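Local coordinates for protein thymidylate synthase A (Bacillus subtilis, PDB 1BKP) that catalyses the reductive methylation of dUMP to dTMP, probably with 5,10-methylenetetrahydrofolate as both methyl donor and reductant, at residues V54-T59 with N191-N196; H105-Q110 with T144-P149; Q132-P137 with Q204-E209; H174-A179 with E212-I217. One frame throughout, in Å; residues are numbered along the deposited sequence.

In the fold
The four contacts share one fold, built round a mixed six-stranded sheet. Contact 4 joins its strands 172-183 and 209-223. Helix 188-206 connects these strands and supplies one side of contact 1; contact 3 takes in its C-terminal end. Contacts 1 and 4 touch through Val-192 and Tyr-213, their centres about 12 Å apart. The centre of contact 3 is about 18 Å from that of contact 4 and about 23 Å from those of contacts 1 and 2. Contact 2 reaches the sheet at strand 143-145, its centre about 18 Å from that of contact 4. Along the chain it lies between the segments of contact 1 and closes before contact 4 opens. Contacts 2 and 4 both meet the second subunit.

Contact 1 (V54-T59 with N191-N196)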
loop_
_atom_site.group_PDB
_atom_site.type_symbol
_atom_site.label_atom_id
_atom_site.label_comp_id
_atom_site.label_asym_id
_atom_site.label_seq_id
_atom_site.Cartn_x
_atom_site.Cartn_y
_atom_site.Cartn_z
ATOM N N VAL A 54 19.582 -4.757 -12.646
ATOM C CA VAL A 54 18.213 -4.674 -13.149
ATOM C C VAL A 54 17.440 -5.876 -12.584
ATOM O O VAL A 54 17.945 -6.957 -12.627
ATOM C CB VAL A 54 18.261 -4.756 -14.688
ATOM C CG1 VAL A 54 16.895 -5.000 -15.253
ATOM C CG2 VAL A 54 18.717 -3.373 -15.198
ATOM N N PRO A 55 16.280 -5.662 -11.915
ATOM C CA PRO A 55 15.578 -6.824 -11.407
ATOM C C PRO A 55 14.878 -7.563 -12.565
ATOM O O PRO A 55 13.849 -7.127 -13.021
ATOM C CB PRO A 55 14.557 -6.230 -10.382
ATOM C CG PRO A 55 14.339 -4.858 -10.859
ATOM C CD PRO A 55 15.690 -4.387 -11.430
ATOM N N ILE A 56 15.477 -8.649 -13.055
ATOM C CA ILE A 56 14.864 -9.386 -14.137
ATOM C C ILE A 56 15.256 -10.821 -13.964
ATOM O O ILE A 56 16.283 -11.157 -13.290
ATOM C CB ILE A 56 15.297 -8.810 -15.511
ATOM C CG1 ILE A 56 14.423 -9.357 -16.654
ATOM C CG2 ILE A 56 16.795 -9.055 -15.798
ATOM C CD1 ILE A 56 14.560 -8.512 -17.949
ATOM N N LEU A 57 14.277 -11.688 -14.251
ATOM C CA LEU A 57 14.561 -13.118 -14.099
ATOM C C LEU A 57 15.502 -13.627 -15.183
ATOM O O LEU A 57 15.422 -13.144 -16.324
ATOM C CB LEU A 57 13.295 -13.956 -14.268
ATOM C CG LEU A 57 12.184 -13.830 -13.195
ATOM C CD1 LEU A 57 11.240 -15.073 -13.355
ATOM C CD2 LEU A 57 12.874 -13.707 -11.760
ATOM N N THR A 58 16.355 -14.608 -14.844
ATOM C CA THR A 58 17.156 -15.236 -15.902
ATOM C C THR A 58 16.732 -16.726 -16.099
ATOM O O THR A 58 17.225 -17.425 -17.009
ATOM C CB THR A 58 18.587 -15.141 -15.662
ATOM O OG1 THR A 58 18.954 -15.904 -14.498
ATOM C CG2 THR A 58 19.032 -13.614 -15.597
ATOM N N THR A 59 15.859 -17.228 -15.230
ATOM C CA THR A 59 15.434 -18.614 -15.357
ATOM C C THR A 59 14.400 -18.816 -16.479
ATOM O O THR A 59 14.016 -19.930 -16.775
ATOM C CB THR A 59 14.940 -19.251 -14.038
ATOM O OG1 THR A 59 13.874 -18.458 -13.608
ATOM C CG2 THR A 59 16.089 -19.298 -12.927
ATOM N N ASN A 191 5.693 -7.305 -14.121
ATOM C CA ASN A 191 5.386 -6.115 -13.304
ATOM C C ASN A 191 6.576 -5.575 -12.507
ATOM O O ASN A 191 6.815 -4.369 -12.508
ATOM C CB ASN A 191 4.260 -6.465 -12.349
ATOM C CG ASN A 191 2.907 -6.456 -13.013
ATOM O OD1 ASN A 191 2.636 -5.685 -13.989
ATOM N ND2 ASN A 191 2.032 -7.270 -12.497
ATOM N N VAL A 192 7.447 -6.467 -11.999
ATOM C CA VAL A 192 8.580 -6.069 -11.180
ATOM C C VAL A 192 9.582 -5.344 -12.123
ATOM O O VAL A 192 10.073 -4.238 -11.783
ATOM C CB VAL A 192 9.217 -7.252 -10.567
ATOM C CG1 VAL A 192 10.569 -6.922 -9.914
ATOM C CG2 VAL A 192 8.327 -7.794 -9.447
ATOM N N PHE A 193 9.830 -5.930 -13.301
ATOM C CA PHE A 193 10.766 -5.252 -14.259
ATOM C C PHE A 193 10.223 -3.895 -14.715
ATOM O O PHE A 193 10.892 -2.893 -14.633
ATOM C CB PHE A 193 10.980 -6.160 -15.492
ATOM C CG PHE A 193 11.797 -5.480 -16.599
ATOM C CD1 PHE A 193 13.147 -5.268 -16.436
ATOM C CD2 PHE A 193 11.187 -5.037 -17.783
ATOM C CE1 PHE A 193 13.915 -4.619 -17.471
ATOM C CE2 PHE A 193 11.919 -4.395 -18.805
ATOM C CZ PHE A 193 13.260 -4.191 -18.660
ATOM N N GLN A 194 8.935 -3.854 -15.041
ATOM C CA GLN A 194 8.287 -2.696 -15.609
ATOM C C GLN A 194 8.352 -1.478 -14.680
ATOM O O GLN A 194 8.708 -0.395 -15.147
ATOM C CB GLN A 194 6.857 -3.100 -15.897
ATOM C CG GLN A 194 5.816 -2.062 -15.997
ATOM C CD GLN A 194 4.427 -2.705 -16.307
ATOM O OE1 GLN A 194 3.952 -2.677 -17.457
ATOM N NE2 GLN A 194 3.839 -3.310 -15.324
ATOM N N TYR A 195 8.130 -1.665 -13.389
ATOM C CA TYR A 195 8.180 -0.510 -12.472
ATOM C C TYR A 195 9.589 -0.033 -12.163
ATOM O O TYR A 195 9.802 1.181 -11.837
ATOM C CB TYR A 195 7.246 -0.691 -11.218
ATOM C CG TYR A 195 5.863 -0.242 -11.580
ATOM C CD1 TYR A 195 4.975 -1.099 -12.314
ATOM C CD2 TYR A 195 5.423 1.072 -11.246
ATOM C CE1 TYR A 195 3.695 -0.665 -12.696
ATOM C CE2 TYR A 195 4.169 1.540 -11.629
ATOM C CZ TYR A 195 3.310 0.643 -12.358
ATOM O OH TYR A 195 2.088 1.151 -12.744
ATOM N N ASN A 196 10.574 -0.942 -12.262
ATOM C CA ASN A 196 11.952 -0.488 -12.066
ATOM C C ASN A 196 12.363 0.412 -13.274
ATOM O O ASN A 196 13.078 1.457 -13.131
ATOM C CB ASN A 196 12.893 -1.707 -11.948
ATOM C CG ASN A 196 14.284 -1.288 -11.565
ATOM O OD1 ASN A 196 15.096 -1.208 -12.416
ATOM N ND2 ASN A 196 14.511 -0.862 -10.290
#
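Val-54 meets the ring of Phe-193 at its edge. With CG1 anti to the backbone N (chi1 167°), that methyl reaches the ring edge in plane, 3.7 Å from Phe-193 CE1.

Pro-55 comes next and is the residue of its segment most covered by the helix. Its CB touches Val-192 CG1 at 4.1 Å. The other end of the pyrrolidine ring lies against the side chain of Asn-196, with Pro-55 CD 3.4 Å from Asn-196 OD1. This is packing against the amide, whose polar atoms bond to other groups: OD1 takes a hydrogen bond from Arg-200, and ND2 is paired with Asn-51. An alanine in place of Asn-196 would probably leave Arg-200 and Asn-51 without these partners and open a gap beside Pro-55 CD. The carbonyl O of Pro-55 also sits at the edge of the Phe-193 ring.

The contact thus packs the loop between strand 39-49 and helix 64-75 onto helix 188-206, the connecting helix of a beta-alpha-beta unit; the same helix carries Asn-191, predicted to bind dUMP. Helix 64-75 also packs on Phe-193, through Trp-64, Ala-67 and Ile-68.

Ile-56 runs beside Phe-193, pointing the same way. Its CD1 lies over one ring face in a CH-pi contact, 4.2 Å from the centroid and 26° off the ring normal.

Contact 2 (H105-Q110 with T144-P149)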
loop_
_atom_site.group_PDB
_atom_site.type_symbol
_atom_site.label_atom_id
_atom_site.label_comp_id
_atom_site.label_asym_id
_atom_site.label_seq_id
_atom_site.Cartn_x
_atom_site.Cartn_y
_atom_site.Cartn_z
ATOM N N HIS A 105 -12.555 3.970 -17.261
ATOM C CA HIS A 105 -11.812 5.005 -16.552
ATOM C C HIS A 105 -10.712 4.428 -15.676
ATOM O O HIS A 105 -10.675 4.724 -14.532
ATOM C CB HIS A 105 -12.841 5.784 -15.714
ATOM C CG HIS A 105 -13.712 6.674 -16.532
ATOM N ND1 HIS A 105 -14.463 7.684 -15.975
ATOM C CD2 HIS A 105 -13.918 6.743 -17.873
ATOM C CE1 HIS A 105 -15.107 8.341 -16.933
ATOM N NE2 HIS A 105 -14.788 7.791 -18.098
ATOM N N ALA A 106 -9.946 3.483 -16.211
ATOM C CA ALA A 106 -8.877 2.792 -15.506
ATOM C C ALA A 106 -7.519 3.162 -16.025
ATOM O O ALA A 106 -7.322 3.747 -17.138
ATOM C CB ALA A 106 -9.083 1.364 -15.697
ATOM N N TYR A 107 -6.536 2.775 -15.249
ATOM C CA TYR A 107 -5.162 2.958 -15.566
ATOM C C TYR A 107 -4.766 4.311 -16.084
ATOM O O TYR A 107 -4.764 5.283 -15.329
ATOM C CB TYR A 107 -4.679 1.804 -16.493
ATOM C CG TYR A 107 -4.520 0.452 -15.835
ATOM C CD1 TYR A 107 -3.314 0.103 -15.199
ATOM C CD2 TYR A 107 -5.531 -0.513 -15.877
ATOM C CE1 TYR A 107 -3.106 -1.175 -14.632
ATOM C CE2 TYR A 107 -5.305 -1.796 -15.308
ATOM C CZ TYR A 107 -4.103 -2.103 -14.701
ATOM O OH TYR A 107 -3.870 -3.357 -14.148
ATOM N N GLY A 108 -4.312 4.356 -17.341
ATOM C CA GLY A 108 -3.929 5.614 -17.923
ATOM C C GLY A 108 -4.925 6.732 -17.766
ATOM O O GLY A 108 -4.531 7.841 -17.596
ATOM N N PHE A 109 -6.216 6.435 -17.787
ATOM C CA PHE A 109 -7.263 7.447 -17.624
ATOM C C PHE A 109 -7.099 8.147 -16.255
ATOM O O PHE A 109 -7.152 9.385 -16.171
ATOM C CB PHE A 109 -8.632 6.792 -17.680
ATOM C CG PHE A 109 -9.755 7.787 -17.566
ATOM C CD1 PHE A 109 -10.211 8.464 -18.716
ATOM C CD2 PHE A 109 -10.287 8.112 -16.324
ATOM C CE1 PHE A 109 -11.203 9.469 -18.575
ATOM C CE2 PHE A 109 -11.247 9.115 -16.183
ATOM C CZ PHE A 109 -11.709 9.799 -17.308
ATOM N N GLN A 110 -6.773 7.394 -15.195
ATOM C CA GLN A 110 -6.635 7.997 -13.891
ATOM C C GLN A 110 -5.402 8.905 -13.840
ATOM O O GLN A 110 -5.399 9.913 -13.145
ATOM C CB GLN A 110 -6.547 6.909 -12.821
ATOM C CG GLN A 110 -7.971 6.210 -12.577
ATOM C CD GLN A 110 -9.037 7.228 -12.205
ATOM O OE1 GLN A 110 -8.741 8.188 -11.461
ATOM N NE2 GLN A 110 -10.255 7.062 -12.682
ATOM N N THR A 144 1.062 8.038 -6.180
ATOM C CA THR A 144 0.137 8.090 -7.300
ATOM C C THR A 144 -0.778 6.933 -6.941
ATOM O O THR A 144 -0.306 5.957 -6.290
ATOM C CB THR A 144 0.760 7.810 -8.661
ATOM O OG1 THR A 144 1.449 6.546 -8.679
ATOM C CG2 THR A 144 1.764 8.892 -8.981
ATOM N N MET A 145 -1.961 6.995 -7.510
ATOM C CA MET A 145 -3.056 6.084 -7.166
ATOM C C MET A 145 -3.946 5.854 -8.311
ATOM O O MET A 145 -4.598 6.835 -8.795
ATOM C CB MET A 145 -3.910 6.833 -6.048
ATOM C CG MET A 145 -5.120 6.030 -5.429
ATOM S SD MET A 145 -4.587 4.481 -4.824
ATOM C CE MET A 145 -3.419 4.953 -3.552
ATOM N N LEU A 146 -4.086 4.585 -8.693
ATOM C CA LEU A 146 -5.023 4.233 -9.782
ATOM C C LEU A 146 -6.326 3.735 -9.200
ATOM O O LEU A 146 -7.340 3.762 -9.929
ATOM C CB LEU A 146 -4.462 3.130 -10.633
ATOM C CG LEU A 146 -3.126 3.344 -11.330
ATOM C CD1 LEU A 146 -2.585 2.116 -12.150
ATOM C CD2 LEU A 146 -3.289 4.617 -12.211
ATOM N N TRP A 147 -6.343 3.411 -7.899
ATOM C CA TRP A 147 -7.575 2.911 -7.193
ATOM C C TRP A 147 -8.420 4.130 -6.733
ATOM O O TRP A 147 -8.336 4.564 -5.577
ATOM C CB TRP A 147 -7.231 2.086 -5.955
ATOM C CG TRP A 147 -8.359 1.270 -5.432
ATOM C CD1 TRP A 147 -9.265 1.634 -4.530
ATOM C CD2 TRP A 147 -8.675 -0.065 -5.828
ATOM N NE1 TRP A 147 -10.161 0.599 -4.319
ATOM C CE2 TRP A 147 -9.821 -0.452 -5.114
ATOM C CE3 TRP A 147 -8.095 -0.964 -6.730
ATOM C CZ2 TRP A 147 -10.411 -1.725 -5.260
ATOM C CZ3 TRP A 147 -8.679 -2.243 -6.890
ATOM C CH2 TRP A 147 -9.801 -2.603 -6.171
ATOM N N ASN A 148 -9.124 4.734 -7.661
ATOM C CA ASN A 148 -9.959 5.886 -7.410
ATOM C C ASN A 148 -11.323 5.279 -6.997
ATOM O O ASN A 148 -12.062 4.778 -7.842
ATOM C CB ASN A 148 -10.149 6.669 -8.710
ATOM C CG ASN A 148 -10.987 7.941 -8.506
ATOM O OD1 ASN A 148 -11.878 7.992 -7.637
ATOM N ND2 ASN A 148 -10.789 8.932 -9.386
ATOM N N PRO A 149 -11.706 5.452 -5.711
ATOM C CA PRO A 149 -12.975 4.888 -5.183
ATOM C C PRO A 149 -14.273 5.349 -5.861
ATOM O O PRO A 149 -15.235 4.614 -5.896
ATOM C CB PRO A 149 -12.917 5.223 -3.668
ATOM C CG PRO A 149 -11.986 6.478 -3.621
ATOM C CD PRO A 149 -11.008 6.324 -4.731
HETATM O O HOH W 1 -7.567 2.306 -12.433
#
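Asn-148 ND2 donates to Gln-110 OE1 across the contact at 3.0 Å (165°), and also to Asp-150 of the second subunit. The donor stands above the carbonyl plane of Gln-110, and the two amide planes are 82° apart. The Gln-110 amide is fixed from its other end. Its NE2 gives a nearly straight bond to His-105 O at 3.0 Å (174°), and it also bonds to Glu-151.

Leu-146 packs against both Tyr-107 and Gln-110. Its CD1 lies on Tyr-107 CD1 at 3.7 Å, and its CD2 is 4.0 Å from Gln-110 CB. One water bridges the backbones, accepting from Tyr-107 N and donating to Leu-146 O.

Tyr-107 OH makes a weak hydrogen bond to the backbone N of Cys-160, the catalytic cysteine, so this packing borders the active site. Met-145 packs on Met-145 of the second subunit. The contact sets the start of helix 108-112 against the chain leaving strand 143-145, one of the two outermost strands of the sheet within this subunit.

Contact 3 (Q132-P137 with Q204-E209); sequences QLKNNP and QVTGYE
Tyr-208 reaches across to the end of helix 125-135 with its hydroxyl leading. Its OH donates to Leu-133 O at 2.6 Å. Leu-133 O lies at the ring edge, near its plane, and the bond makes a C=O...O angle of 149° at the acceptor. The hydroxyl of Tyr-208 also lies 3.8 Å from Pro-137 CB. On one face of the same ring, offset toward the rim, is the carbonyl O of Thr-206.

Lys-134 and Thr-206 pass each other at a slant. The touching parts are apolar: Lys-134 CG lies 4.0 Å from Thr-206 CG2. OG1 of Thr-206 bonds instead to Ile-202 O, one turn back in its own helix, and this fixes the rotation that offers the methyl to Lys-134. Leu-133 makes looser contact, its CB 4.5 Å from Thr-206 CG2.

Gly-207, with positive phi (80°), lets the chain turn out of helix 188-206 toward strand 209-223. The contact lies near the surface, where the C-terminal ends of two helices meet. Leu-173 of strand 172-183 touches Leu-133, Thr-206 and Tyr-208, and Val-168 of strand 161-169 packs on Leu-133, Pro-137 and Tyr-208.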
loop_
_atom_site.group_PDB
_atom_site.type_symbol
_atom_site.label_atom_id
_atom_site.label_comp_id
_atom_site.label_asym_id
_atom_site.label_seq_id
_atom_site.Cartn_x
_atom_site.Cartn_y
_atom_site.Cartn_z
ATOM N N GLN A 132 6.727 17.950 -7.935
ATOM C CA GLN A 132 6.981 17.776 -6.491
ATOM C C GLN A 132 8.294 17.070 -6.130
ATOM O O GLN A 132 8.974 17.455 -5.155
ATOM C CB GLN A 132 5.797 17.044 -5.839
ATOM C CG GLN A 132 4.499 17.937 -5.795
ATOM C CD GLN A 132 4.714 19.240 -4.936
ATOM O OE1 GLN A 132 4.953 20.305 -5.462
ATOM N NE2 GLN A 132 4.668 19.101 -3.634
ATOM N N LEU A 133 8.690 16.091 -6.946
ATOM C CA LEU A 133 9.963 15.433 -6.692
ATOM C C LEU A 133 11.124 16.463 -6.837
ATOM O O LEU A 133 12.122 16.407 -6.108
ATOM C CB LEU A 133 10.172 14.301 -7.715
ATOM C CG LEU A 133 9.290 13.051 -7.484
ATOM C CD1 LEU A 133 9.491 12.032 -8.622
ATOM C CD2 LEU A 133 9.689 12.442 -6.063
ATOM N N LYS A 134 10.988 17.390 -7.777
ATOM C CA LYS A 134 12.048 18.403 -7.939
ATOM C C LYS A 134 11.949 19.564 -6.954
ATOM O O LYS A 134 12.972 20.070 -6.539
ATOM C CB LYS A 134 12.003 19.042 -9.361
ATOM C CG LYS A 134 12.303 18.009 -10.482
ATOM C CD LYS A 134 12.318 18.631 -11.879
ATOM C CE LYS A 134 10.874 18.958 -12.297
ATOM N NZ LYS A 134 10.807 19.273 -13.764
ATOM N N ASN A 135 10.736 20.009 -6.649
ATOM C CA ASN A 135 10.515 21.224 -5.849
ATOM C C ASN A 135 10.138 21.024 -4.382
ATOM O O ASN A 135 10.337 21.928 -3.587
ATOM C CB ASN A 135 9.413 22.064 -6.533
ATOM C CG ASN A 135 9.852 22.550 -7.911
ATOM O OD1 ASN A 135 9.516 21.993 -8.984
ATOM N ND2 ASN A 135 10.758 23.431 -7.868
ATOM N N ASN A 136 9.652 19.845 -4.035
ATOM C CA ASN A 136 9.316 19.579 -2.633
ATOM C C ASN A 136 9.829 18.172 -2.411
ATOM O O ASN A 136 9.055 17.252 -2.062
ATOM C CB ASN A 136 7.773 19.669 -2.473
ATOM C CG ASN A 136 7.315 19.590 -1.045
ATOM O OD1 ASN A 136 6.140 19.328 -0.799
ATOM N ND2 ASN A 136 8.217 19.761 -0.105
ATOM N N PRO A 137 11.165 17.991 -2.540
ATOM C CA PRO A 137 11.717 16.619 -2.382
ATOM C C PRO A 137 11.396 15.873 -1.117
ATOM O O PRO A 137 11.195 14.684 -1.152
ATOM C CB PRO A 137 13.220 16.813 -2.449
ATOM C CG PRO A 137 13.438 18.343 -2.204
ATOM C CD PRO A 137 12.236 19.026 -2.711
ATOM N N GLN A 204 16.084 9.907 -14.059
ATOM C CA GLN A 204 16.908 10.526 -15.063
ATOM C C GLN A 204 16.418 11.934 -15.346
ATOM O O GLN A 204 17.229 12.829 -15.398
ATOM C CB GLN A 204 16.953 9.678 -16.348
ATOM C CG GLN A 204 17.647 10.447 -17.541
ATOM C CD GLN A 204 17.989 9.510 -18.682
ATOM O OE1 GLN A 204 18.570 8.464 -18.446
ATOM N NE2 GLN A 204 17.627 9.885 -19.943
ATOM N N VAL A 205 15.106 12.138 -15.425
ATOM C CA VAL A 205 14.566 13.431 -15.754
ATOM C C VAL A 205 14.372 14.450 -14.596
ATOM O O VAL A 205 14.034 15.622 -14.836
ATOM C CB VAL A 205 13.321 13.296 -16.566
ATOM C CG1 VAL A 205 13.644 12.559 -17.842
ATOM C CG2 VAL A 205 12.181 12.611 -15.779
ATOM N N THR A 206 14.538 13.986 -13.348
ATOM C CA THR A 206 14.393 14.841 -12.202
ATOM C C THR A 206 15.779 15.085 -11.602
ATOM O O THR A 206 15.929 15.808 -10.624
ATOM C CB THR A 206 13.466 14.264 -11.189
ATOM O OG1 THR A 206 13.915 12.943 -10.771
ATOM C CG2 THR A 206 12.049 14.250 -11.753
ATOM N N GLY A 207 16.760 14.417 -12.139
ATOM C CA GLY A 207 18.111 14.599 -11.690
ATOM C C GLY A 207 18.567 13.906 -10.440
ATOM O O GLY A 207 19.425 14.459 -9.705
ATOM N N TYR A 208 17.987 12.760 -10.098
ATOM C CA TYR A 208 18.457 12.084 -8.898
ATOM C C TYR A 208 19.110 10.822 -9.254
ATOM O O TYR A 208 19.027 10.355 -10.408
ATOM C CB TYR A 208 17.265 11.731 -7.945
ATOM C CG TYR A 208 16.567 12.918 -7.397
ATOM C CD1 TYR A 208 17.225 13.765 -6.472
ATOM C CD2 TYR A 208 15.256 13.252 -7.811
ATOM C CE1 TYR A 208 16.592 14.919 -5.968
ATOM C CE2 TYR A 208 14.629 14.378 -7.347
ATOM C CZ TYR A 208 15.301 15.211 -6.414
ATOM O OH TYR A 208 14.676 16.335 -5.889
ATOM N N GLU A 209 19.887 10.326 -8.330
ATOM C CA GLU A 209 20.534 9.031 -8.455
ATOM C C GLU A 209 19.441 7.990 -8.055
ATOM O O GLU A 209 18.481 8.360 -7.400
ATOM C CB GLU A 209 21.652 8.912 -7.421
ATOM C CG GLU A 209 22.962 9.557 -7.894
ATOM C CD GLU A 209 24.184 8.871 -7.269
ATOM O OE1 GLU A 209 24.109 8.398 -6.098
ATOM O OE2 GLU A 209 25.219 8.791 -7.969
#

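Contact 4 (H174-A179 with E212-I217); sequences HLEVRA and EYIFNI
Leu-175 and Tyr-213 pair in register, and backbone hydrogen bonds run the length of both segments. Leu-175 N donates to Glu-212 O at 3.1 Å, and Ile-214 N to Leu-175 O. Val-177 N and Asn-216 N continue the ladder, which Ala-179 N closes on Asn-216 O at 2.9 Å. The strands run parallel, 18° apart.

The side-chain polar bond lies on the face of Glu-176 and Asn-216. Asn-216 ND2 donates to Glu-176 OE2 at 2.9 Å, meeting the anti side of the carboxylate. The same ND2 also makes a weak bond to Val-177 O, while Asn-216 OD1 is paired with Gln-46.

Helix 188-206 connects these adjacent parallel strands, a beta-alpha-beta crossover. The Glu-176 face looks to the dimer interface: Glu-176 OE2 bonds to Ser-44 of the second subunit, and OE1 forms a salt bridge with Arg-178 of that subunit. A leucine in place of Glu-176 would probably leave that arginine without this countercharge and Asn-216 ND2 without its stronger bond.

Apolar contacts fill the opposite face. Leu-175 CD2 lies 3.9 Å from Tyr-213 CE1, the two side chains pointing the same way. Val-177 CG1 lies 4.0 Å from Phe-215 CE2, and Ala-179 CB touches Phe-215 CE1 at 4.2 Å.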
loop_
_atom_site.group_PDB
_atom_site.type_symbol
_atom_site.label_atom_id
_atom_site.label_comp_id
_atom_site.label_asym_id
_atom_site.label_seq_id
_atom_site.Cartn_x
_atom_site.Cartn_y
_atom_site.Cartn_z
ATOM N N HIS A 174 14.006 6.808 -4.160
ATOM C CA HIS A 174 13.550 5.442 -3.802
ATOM C C HIS A 174 12.106 5.308 -4.295
ATOM O O HIS A 174 11.320 6.307 -4.256
ATOM C CB HIS A 174 13.625 5.277 -2.270
ATOM C CG HIS A 174 14.958 5.634 -1.698
ATOM N ND1 HIS A 174 15.898 4.697 -1.270
ATOM C CD2 HIS A 174 15.491 6.861 -1.395
ATOM C CE1 HIS A 174 16.941 5.330 -0.739
ATOM N NE2 HIS A 174 16.725 6.635 -0.795
ATOM N N LEU A 175 11.721 4.067 -4.701
ATOM C CA LEU A 175 10.395 3.861 -5.238
ATOM C C LEU A 175 9.813 2.680 -4.497
ATOM O O LEU A 175 10.500 1.650 -4.350
ATOM C CB LEU A 175 10.416 3.501 -6.765
ATOM C CG LEU A 175 9.099 2.921 -7.346
ATOM C CD1 LEU A 175 7.972 3.988 -7.131
ATOM C CD2 LEU A 175 9.254 2.611 -8.848
ATOM N N GLU A 176 8.566 2.831 -4.009
ATOM C CA GLU A 176 7.890 1.697 -3.369
ATOM C C GLU A 176 6.583 1.496 -4.156
ATOM O O GLU A 176 5.800 2.419 -4.324
ATOM C CB GLU A 176 7.596 2.007 -1.881
ATOM C CG GLU A 176 6.960 0.833 -1.190
ATOM C CD GLU A 176 7.075 0.841 0.336
ATOM O OE1 GLU A 176 7.271 1.927 0.908
ATOM O OE2 GLU A 176 6.956 -0.235 0.944
ATOM N N VAL A 177 6.278 0.269 -4.557
ATOM C CA VAL A 177 5.088 0.015 -5.355
ATOM C C VAL A 177 4.237 -1.057 -4.653
ATOM O O VAL A 177 4.777 -1.885 -3.952
ATOM C CB VAL A 177 5.625 -0.583 -6.737
ATOM C CG1 VAL A 177 4.591 -1.073 -7.619
ATOM C CG2 VAL A 177 6.461 0.469 -7.467
ATOM N N ARG A 178 2.936 -1.092 -4.900
ATOM C CA ARG A 178 2.133 -2.192 -4.334
ATOM C C ARG A 178 1.174 -2.756 -5.336
ATOM O O ARG A 178 0.462 -1.981 -6.013
ATOM C CB ARG A 178 1.300 -1.799 -3.098
ATOM C CG ARG A 178 0.677 -3.069 -2.366
ATOM C CD ARG A 178 0.147 -2.670 -1.001
ATOM N NE ARG A 178 -0.359 -3.864 -0.348
ATOM C CZ ARG A 178 -1.571 -4.363 -0.478
ATOM N NH1 ARG A 178 -2.543 -3.640 -1.023
ATOM N NH2 ARG A 178 -1.862 -5.494 0.135
ATOM N N ALA A 179 1.118 -4.069 -5.392
ATOM C CA ALA A 179 0.114 -4.785 -6.164
ATOM C C ALA A 179 -0.841 -5.406 -5.110
ATOM O O ALA A 179 -0.405 -6.100 -4.176
ATOM C CB ALA A 179 0.731 -5.936 -6.943
ATOM N N GLU A 212 16.619 2.785 -3.464
ATOM C CA GLU A 212 16.106 1.398 -3.349
ATOM C C GLU A 212 14.841 1.204 -4.169
ATOM O O GLU A 212 14.166 2.207 -4.463
ATOM C CB GLU A 212 15.797 1.183 -1.845
ATOM C CG GLU A 212 15.538 -0.223 -1.532
ATOM C CD GLU A 212 15.805 -0.537 -0.089
ATOM O OE1 GLU A 212 15.852 0.403 0.742
ATOM O OE2 GLU A 212 15.949 -1.743 0.210
ATOM N N TYR A 213 14.488 -0.057 -4.544
ATOM C CA TYR A 213 13.233 -0.276 -5.309
ATOM C C TYR A 213 12.538 -1.417 -4.513
ATOM O O TYR A 213 13.176 -2.435 -4.257
ATOM C CB TYR A 213 13.581 -0.759 -6.705
ATOM C CG TYR A 213 12.382 -1.317 -7.449
ATOM C CD1 TYR A 213 11.220 -0.578 -7.652
ATOM C CD2 TYR A 213 12.439 -2.587 -7.983
ATOM C CE1 TYR A 213 10.151 -1.127 -8.407
ATOM C CE2 TYR A 213 11.392 -3.121 -8.743
ATOM C CZ TYR A 213 10.252 -2.358 -8.957
ATOM O OH TYR A 213 9.246 -2.849 -9.832
ATOM N N ILE A 214 11.328 -1.174 -4.027
ATOM C CA ILE A 214 10.578 -2.099 -3.186
ATOM C C ILE A 214 9.258 -2.435 -3.908
ATOM O O ILE A 214 8.516 -1.544 -4.273
ATOM C CB ILE A 214 10.318 -1.376 -1.863
ATOM C CG1 ILE A 214 11.663 -0.985 -1.250
ATOM C CG2 ILE A 214 9.549 -2.254 -0.938
ATOM C CD1 ILE A 214 11.667 0.388 -0.675
ATOM N N PHE A 215 8.874 -3.713 -3.887
ATOM C CA PHE A 215 7.684 -4.175 -4.622
ATOM C C PHE A 215 6.918 -5.044 -3.637
ATOM O O PHE A 215 7.421 -6.052 -3.130
ATOM C CB PHE A 215 8.116 -4.992 -5.822
ATOM C CG PHE A 215 6.950 -5.295 -6.817
ATOM C CD1 PHE A 215 6.013 -6.295 -6.539
ATOM C CD2 PHE A 215 6.786 -4.512 -7.957
ATOM C CE1 PHE A 215 4.865 -6.529 -7.384
ATOM C CE2 PHE A 215 5.645 -4.700 -8.869
ATOM C CZ PHE A 215 4.687 -5.698 -8.591
ATOM N N ASN A 216 5.767 -4.561 -3.272
ATOM C CA ASN A 216 4.911 -5.244 -2.272
ATOM C C ASN A 216 3.778 -5.936 -2.942
ATOM O O ASN A 216 3.153 -5.329 -3.811
ATOM C CB ASN A 216 4.271 -4.185 -1.377
ATOM C CG ASN A 216 5.301 -3.499 -0.462
ATOM O OD1 ASN A 216 6.018 -4.190 0.272
ATOM N ND2 ASN A 216 5.530 -2.207 -0.663
ATOM N N ILE A 217 3.374 -7.098 -2.436
ATOM C CA ILE A 217 2.225 -7.781 -3.093
ATOM C C ILE A 217 1.278 -8.238 -1.974
ATOM O O ILE A 217 1.747 -8.742 -0.956
ATOM C CB ILE A 217 2.615 -9.060 -3.824
ATOM C CG1 ILE A 217 3.709 -8.847 -4.873
ATOM C CG2 ILE A 217 1.410 -9.596 -4.629
ATOM C CD1 ILE A 217 5.015 -9.338 -4.381
#